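Local structure of multi-copper Oxidase CueO (6EVG) at residues H491-E494 and H495-V498; D154-D157 and A158-G161. The protein probably oxidises phenolic, lignin-related substrates at a copper centre and passes the electrons to dioxygen, as laccases do. One frame throughout, in Å; residues are numbered along the deposited sequence.

Contact 2 comes first along the chain and contact 1 close to its end; their centres are 37 Å apart, on opposite sides of the chain's centre, and their nearest atoms stay about 23 Å from each other. Residues 154-161 form a surface turn in the loop that leaves strand 148-153, of the first cupredoxin-like beta domain, for strand 170-178, of the second. Residues 491-498 are buried in the last such domain, where strand 486-490 runs into helix 493-497 and then strand 501-506. No strand or helix is shared: contact 1 builds part of a copper site, whereas contact 2 lies in the connection between two domains, far from that metal.

Contact 1: H491-E494 and H495-V498; sequences HVLE and HEDV. With CU (copper (II) ion), chain B.
The imidazole of H495 carries V492 CG1 over one face, a CH-pi contact with the methyl 3.7 Å from the ring centroid and 10° off the normal, while its ND1 binds the copper ion at 2.0 Å. With C490 and H434 as the other ligands, this is the mononuclear (type 1) copper site of a cupredoxin-like domain, in which the segment after the cysteine turns into helix 493-497. V492 places CG1 anti to its backbone N (chi1 170°), on the ring rather than the metal. NE2 of H495 donates to the M195 carbonyl, so both ring nitrogens are engaged and the ring's rotation is fixed.

V492, the N-cap residue, offers its carbonyl O to E496 N at 3.1 Å and, weakly, to H495 N. Several side-chain oxygens of this short buried helix are bonded from outside: both of E494 by Y187 OH, F198 N and N229 ND2, both of D497 by the backbone N of T138 and A139, and OE2 of E496 by T138 OG1. Alongside E496, L493 points the same way, and its CD2 methyl lies 3.7 Å from E496 OE1.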
ATOM      1  N   HIS A 491      -6.967   3.021  -6.009  1.00  8.13           N
ATOM      2  CA  HIS A 491      -6.326   1.802  -5.564  1.00  8.40           C
ATOM      3  C   HIS A 491      -7.293   0.659  -5.192  1.00  8.68           C
ATOM      4  O   HIS A 491      -6.824  -0.368  -4.707  1.00  9.70           O
ATOM      5  CB  HIS A 491      -5.280   2.077  -4.448  1.00  9.16           C
ATOM      6  CG  HIS A 491      -4.026   1.267  -4.546  1.00  9.33           C
ATOM      7  ND1 HIS A 491      -3.931  -0.072  -4.302  1.00 10.91           N
ATOM      8  CD2 HIS A 491      -2.780   1.663  -4.950  1.00 11.16           C
ATOM      9  CE1 HIS A 491      -2.656  -0.467  -4.560  1.00 11.89           C
ATOM     10  NE2 HIS A 491      -1.941   0.578  -4.930  1.00 12.96           N
ATOM     11  N   VAL A 492      -8.605   0.834  -5.484  1.00  8.05           N
ATOM     12  CA  VAL A 492      -9.493  -0.311  -5.600  1.00  8.55           C
ATOM     13  C   VAL A 492      -9.164  -0.940  -6.947  1.00  8.68           C
ATOM     14  O   VAL A 492      -9.358  -0.324  -7.970  1.00  9.35           O
ATOM     15  CB  VAL A 492     -10.988   0.104  -5.488  1.00  9.37           C
ATOM     16  CG1 VAL A 492     -11.897  -1.039  -5.857  1.00  9.82           C
ATOM     17  CG2 VAL A 492     -11.277   0.554  -4.083  1.00 10.50           C
ATOM     18  N   LEU A 493      -8.588  -2.128  -6.908  1.00  8.28           N
ATOM     19  CA  LEU A 493      -7.931  -2.627  -8.118  1.00  8.69           C
ATOM     20  C   LEU A 493      -8.927  -2.884  -9.237  1.00  9.06           C
ATOM     21  O   LEU A 493      -8.584  -2.723 -10.437  1.00  9.90           O
ATOM     22  CB  LEU A 493      -7.115  -3.865  -7.794  1.00 10.20           C
ATOM     23  CG  LEU A 493      -6.028  -3.646  -6.741  1.00 10.00           C
ATOM     24  CD1 LEU A 493      -5.218  -4.928  -6.590  1.00 10.79           C
ATOM     25  CD2 LEU A 493      -5.126  -2.485  -7.116  1.00 10.62           C
ATOM     26  N   GLU A 494     -10.155  -3.280  -8.911  1.00  8.59           N
ATOM     27  CA  GLU A 494     -11.195  -3.417  -9.927  1.00  8.98           C
ATOM     28  C   GLU A 494     -11.466  -2.091 -10.639  1.00  9.56           C
ATOM     29  O   GLU A 494     -11.656  -2.053 -11.875  1.00 10.53           O
ATOM     30  CB  GLU A 494     -12.474  -3.946  -9.295  1.00  9.60           C
ATOM     31  CG  GLU A 494     -12.385  -5.386  -8.868  1.00  9.65           C
ATOM     32  CD  GLU A 494     -11.420  -5.670  -7.727  1.00  8.79           C
ATOM     33  OE1 GLU A 494     -11.453  -4.903  -6.725  1.00  9.68           O
ATOM     34  OE2 GLU A 494     -10.681  -6.675  -7.824  1.00  9.26           O
ATOM     35  N   HIS A 495     -11.466  -0.996  -9.885  1.00  9.13           N
ATOM     36  CA  HIS A 495     -11.772   0.341 -10.451  1.00  9.54           C
ATOM     37  C   HIS A 495     -10.633   0.739 -11.384  1.00  9.37           C
ATOM     38  O   HIS A 495     -10.884   1.254 -12.480  1.00  9.85           O
ATOM     39  CB  HIS A 495     -11.964   1.369  -9.353  1.00 10.04           C
ATOM     40  CG  HIS A 495     -13.196   1.158  -8.563  1.00 10.31           C
ATOM     41  ND1 HIS A 495     -13.427   1.976  -7.467  1.00 12.14           N
ATOM     42  CD2 HIS A 495     -14.237   0.298  -8.698  1.00 11.15           C
ATOM     43  CE1 HIS A 495     -14.619   1.605  -7.009  1.00 12.01           C
ATOM     44  NE2 HIS A 495     -15.112   0.586  -7.708  1.00 12.82           N
ATOM     45  N   GLU A 496      -9.389   0.577 -10.938  1.00  9.63           N
ATOM     46  CA  GLU A 496      -8.248   0.871 -11.801  1.00 10.94           C
ATOM     47  C   GLU A 496      -8.337   0.037 -13.123  1.00  9.77           C
ATOM     48  O   GLU A 496      -8.119   0.562 -14.203  1.00 11.11           O
ATOM     49  CB  GLU A 496      -6.997   0.475 -11.003  1.00 15.24           C
ATOM     50  CG  GLU A 496      -5.697   0.689 -11.666  1.00 16.99           C
ATOM     51  CD  GLU A 496      -4.588  -0.017 -10.868  1.00 19.63           C
ATOM     52  OE1 GLU A 496      -4.512   0.091  -9.667  1.00 19.69           O
ATOM     53  OE2 GLU A 496      -3.936  -0.667 -11.511  1.00 19.76           O
ATOM     54  N   ASP A 497      -8.659  -1.255 -12.998  1.00  9.55           N
ATOM     55  CA  ASP A 497      -8.691  -2.150 -14.159  1.00 10.08           C
ATOM     56  C   ASP A 497      -9.803  -1.763 -15.155  1.00 10.17           C
ATOM     57  O   ASP A 497      -9.627  -2.010 -16.343  1.00 12.24           O
ATOM     58  CB  ASP A 497      -8.863  -3.606 -13.762  1.00 10.50           C
ATOM     59  CG  ASP A 497      -7.605  -4.304 -13.235  1.00 10.14           C
ATOM     60  OD1 ASP A 497      -6.480  -3.797 -13.495  1.00 11.82           O
ATOM     61  OD2 ASP A 497      -7.763  -5.402 -12.668  1.00 11.22           O
ATOM     62  N   VAL A 498     -10.891  -1.137 -14.712  1.00  9.81           N
ATOM     63  CA  VAL A 498     -11.941  -0.702 -15.622  1.00 10.56           C
ATOM     64  C   VAL A 498     -11.802   0.762 -15.999  1.00  9.81           C
ATOM     65  O   VAL A 498     -12.709   1.325 -16.682  1.00 11.47           O
ATOM     66  CB  VAL A 498     -13.345  -1.041 -15.089  1.00 11.15           C
ATOM     67  CG1 VAL A 498     -13.549  -2.504 -14.926  1.00 12.33           C
ATOM     68  CG2 VAL A 498     -13.704  -0.235 -13.809  1.00 11.35           C
TER
HETATM   69 CU    CU B 601     -12.324   3.477  -6.741  1.00 12.62          CU

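Contact 2: D154-D157 and A158-G161; sequences DGKD and AERG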
ATOM      1  N   ASP A 154      17.616   5.101   7.432  1.00 10.11           N
ATOM      2  CA  ASP A 154      18.760   5.977   7.521  1.00 10.77           C
ATOM      3  C   ASP A 154      19.625   5.683   8.728  1.00 11.27           C
ATOM      4  O   ASP A 154      20.545   6.432   8.997  1.00 12.77           O
ATOM      5  CB  ASP A 154      18.358   7.481   7.535  1.00 12.86           C
ATOM      6  CG  ASP A 154      17.474   7.866   8.702  1.00 12.12           C
ATOM      7  OD1 ASP A 154      17.326   7.037   9.630  1.00 12.16           O
ATOM      8  OD2 ASP A 154      16.945   9.040   8.687  1.00 13.60           O
ATOM      9  N   GLY A 155      19.347   4.550   9.394  1.00 11.46           N
ATOM     10  CA  GLY A 155      20.143   4.079  10.490  1.00 13.19           C
ATOM     11  C   GLY A 155      19.917   4.810  11.812  1.00 13.92           C
ATOM     12  O   GLY A 155      20.610   4.511  12.765  1.00 17.11           O
ATOM     13  N   LYS A 156      18.972   5.734  11.870  1.00 12.27           N
ATOM     14  CA  LYS A 156      18.793   6.604  13.062  1.00 13.20           C
ATOM     15  C   LYS A 156      17.591   6.200  13.950  1.00 11.99           C
ATOM     16  O   LYS A 156      17.190   6.956  14.855  1.00 12.95           O
ATOM     17  CB  LYS A 156      18.695   8.063  12.631  1.00 14.88           C
ATOM     18  CG  LYS A 156      19.952   8.627  11.950  1.00 18.55           C
ATOM     19  CD  LYS A 156      19.617  10.093  11.595  1.00 26.92           C
ATOM     20  CE  LYS A 156      20.644  10.924  10.906  1.00 35.12           C
ATOM     21  NZ  LYS A 156      20.068  12.317  10.861  1.00 39.08           N
ATOM     22  N   ASP A 157      17.002   5.013  13.731  1.00 10.82           N
ATOM     23  CA  ASP A 157      15.828   4.651  14.525  1.00 10.50           C
ATOM     24  C   ASP A 157      16.108   4.541  16.014  1.00 10.99           C
ATOM     25  O   ASP A 157      15.239   4.866  16.830  1.00 11.81           O
ATOM     26  CB  ASP A 157      15.120   3.437  13.999  1.00 10.80           C
ATOM     27  CG  ASP A 157      14.371   3.707  12.698  1.00 11.29           C
ATOM     28  OD1 ASP A 157      14.385   4.812  12.144  1.00 11.93           O
ATOM     29  OD2 ASP A 157      13.706   2.734  12.202  1.00 12.59           O
ATOM     30  N   ALA A 158      17.283   4.063  16.363  1.00 12.65           N
ATOM     31  CA  ALA A 158      17.639   3.986  17.807  1.00 14.42           C
ATOM     32  C   ALA A 158      17.643   5.377  18.429  1.00 15.16           C
ATOM     33  O   ALA A 158      17.119   5.537  19.555  1.00 16.76           O
ATOM     34  CB  ALA A 158      18.968   3.284  18.020  1.00 18.40           C
ATOM     35  N   GLU A 159      18.200   6.353  17.729  1.00 15.02           N
ATOM     36  CA  GLU A 159      18.220   7.727  18.219  1.00 15.68           C
ATOM     37  C   GLU A 159      16.794   8.303  18.321  1.00 14.80           C
ATOM     38  O   GLU A 159      16.526   9.124  19.191  1.00 16.78           O
ATOM     39  CB  GLU A 159      19.071   8.619  17.306  1.00 19.23           C
ATOM     40  CG  GLU A 159      19.230  10.031  17.820  1.00 27.88           C
ATOM     41  CD  GLU A 159      19.999  10.938  16.876  1.00 36.18           C
ATOM     42  OE1 GLU A 159      20.708  10.430  15.968  1.00 46.19           O
ATOM     43  OE2 GLU A 159      19.893  12.170  17.060  1.00 49.81           O
ATOM     44  N   ARG A 160      15.892   7.842  17.459  1.00 12.10           N
ATOM     45  CA  ARG A 160      14.493   8.248  17.522  1.00 13.06           C
ATOM     46  C   ARG A 160      13.734   7.601  18.694  1.00 11.96           C
ATOM     47  O   ARG A 160      12.600   7.964  18.958  1.00 15.23           O
ATOM     48  CB  ARG A 160      13.766   7.895  16.206  1.00 11.26           C
ATOM     49  CG  ARG A 160      14.265   8.682  14.981  1.00 11.57           C
ATOM     50  CD  ARG A 160      13.532   8.248  13.727  1.00 11.73           C
ATOM     51  NE  ARG A 160      13.973   9.071  12.602  1.00 12.84           N
ATOM     52  CZ  ARG A 160      14.847   8.711  11.687  1.00 12.43           C
ATOM     53  NH1 ARG A 160      15.293   7.483  11.588  1.00 11.96           N
ATOM     54  NH2 ARG A 160      15.266   9.633  10.828  1.00 13.72           N
ATOM     55  N   GLY A 161      14.307   6.570  19.290  1.00 11.63           N
ATOM     56  CA  GLY A 161      13.594   5.837  20.297  1.00 12.58           C
ATOM     57  C   GLY A 161      12.625   4.806  19.784  1.00 11.76           C
ATOM     58  O   GLY A 161      11.621   4.485  20.445  1.00 13.63           O
TER
HETATM   59  O   HOH W   1      19.322   2.732  14.770  1.00 23.06           O
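R160 and D154 reach for each other from opposite directions and meet end-on, guanidinium and carboxylate nearly coplanar (12° apart). NH1 donates to D154 OD1 at 2.9 Å and NH2 to D154 OD2 at 2.8 Å, both bonds almost straight and each using a syn lone pair, so the two groups form a flat bidentate salt bridge. D157 is turned very differently: its carboxylate plane stands 78° from the guanidinium, and OD1 takes a second bond from R160 NH1 at 2.9 Å, more bent and tilted from the guanidinium plane. NH1 is thus shared by two aspartates, while K156 CB lies over one face of the guanidinium, 3.6 Å from NH1.

These groups lie in a surface turn just after strand 148-153. D154 OD1 also accepts K156 N from above its carboxylate plane, closing an Asx turn, and A158 to G161 form a type I beta turn. R160 N donates to K156 O at 3.0 Å, and A158 N donates to a water that also lies within hydrogen-bonding distance of G155 O.

The R160 chain runs extended from CG to NE, which carries the guanidinium back past K156 to D154. Beyond the turn, R160 NE forms a salt bridge with D319, and D157 OD2 one with R221. A methionine in place of R160 would probably leave D154 and D319 without their shared cation, D157 with R221 alone of its two named cation partners, and the D154 carboxylate held here mainly by K156 N. At the backbone angles of G161, a CB would be jammed against the carbonyl O of R160.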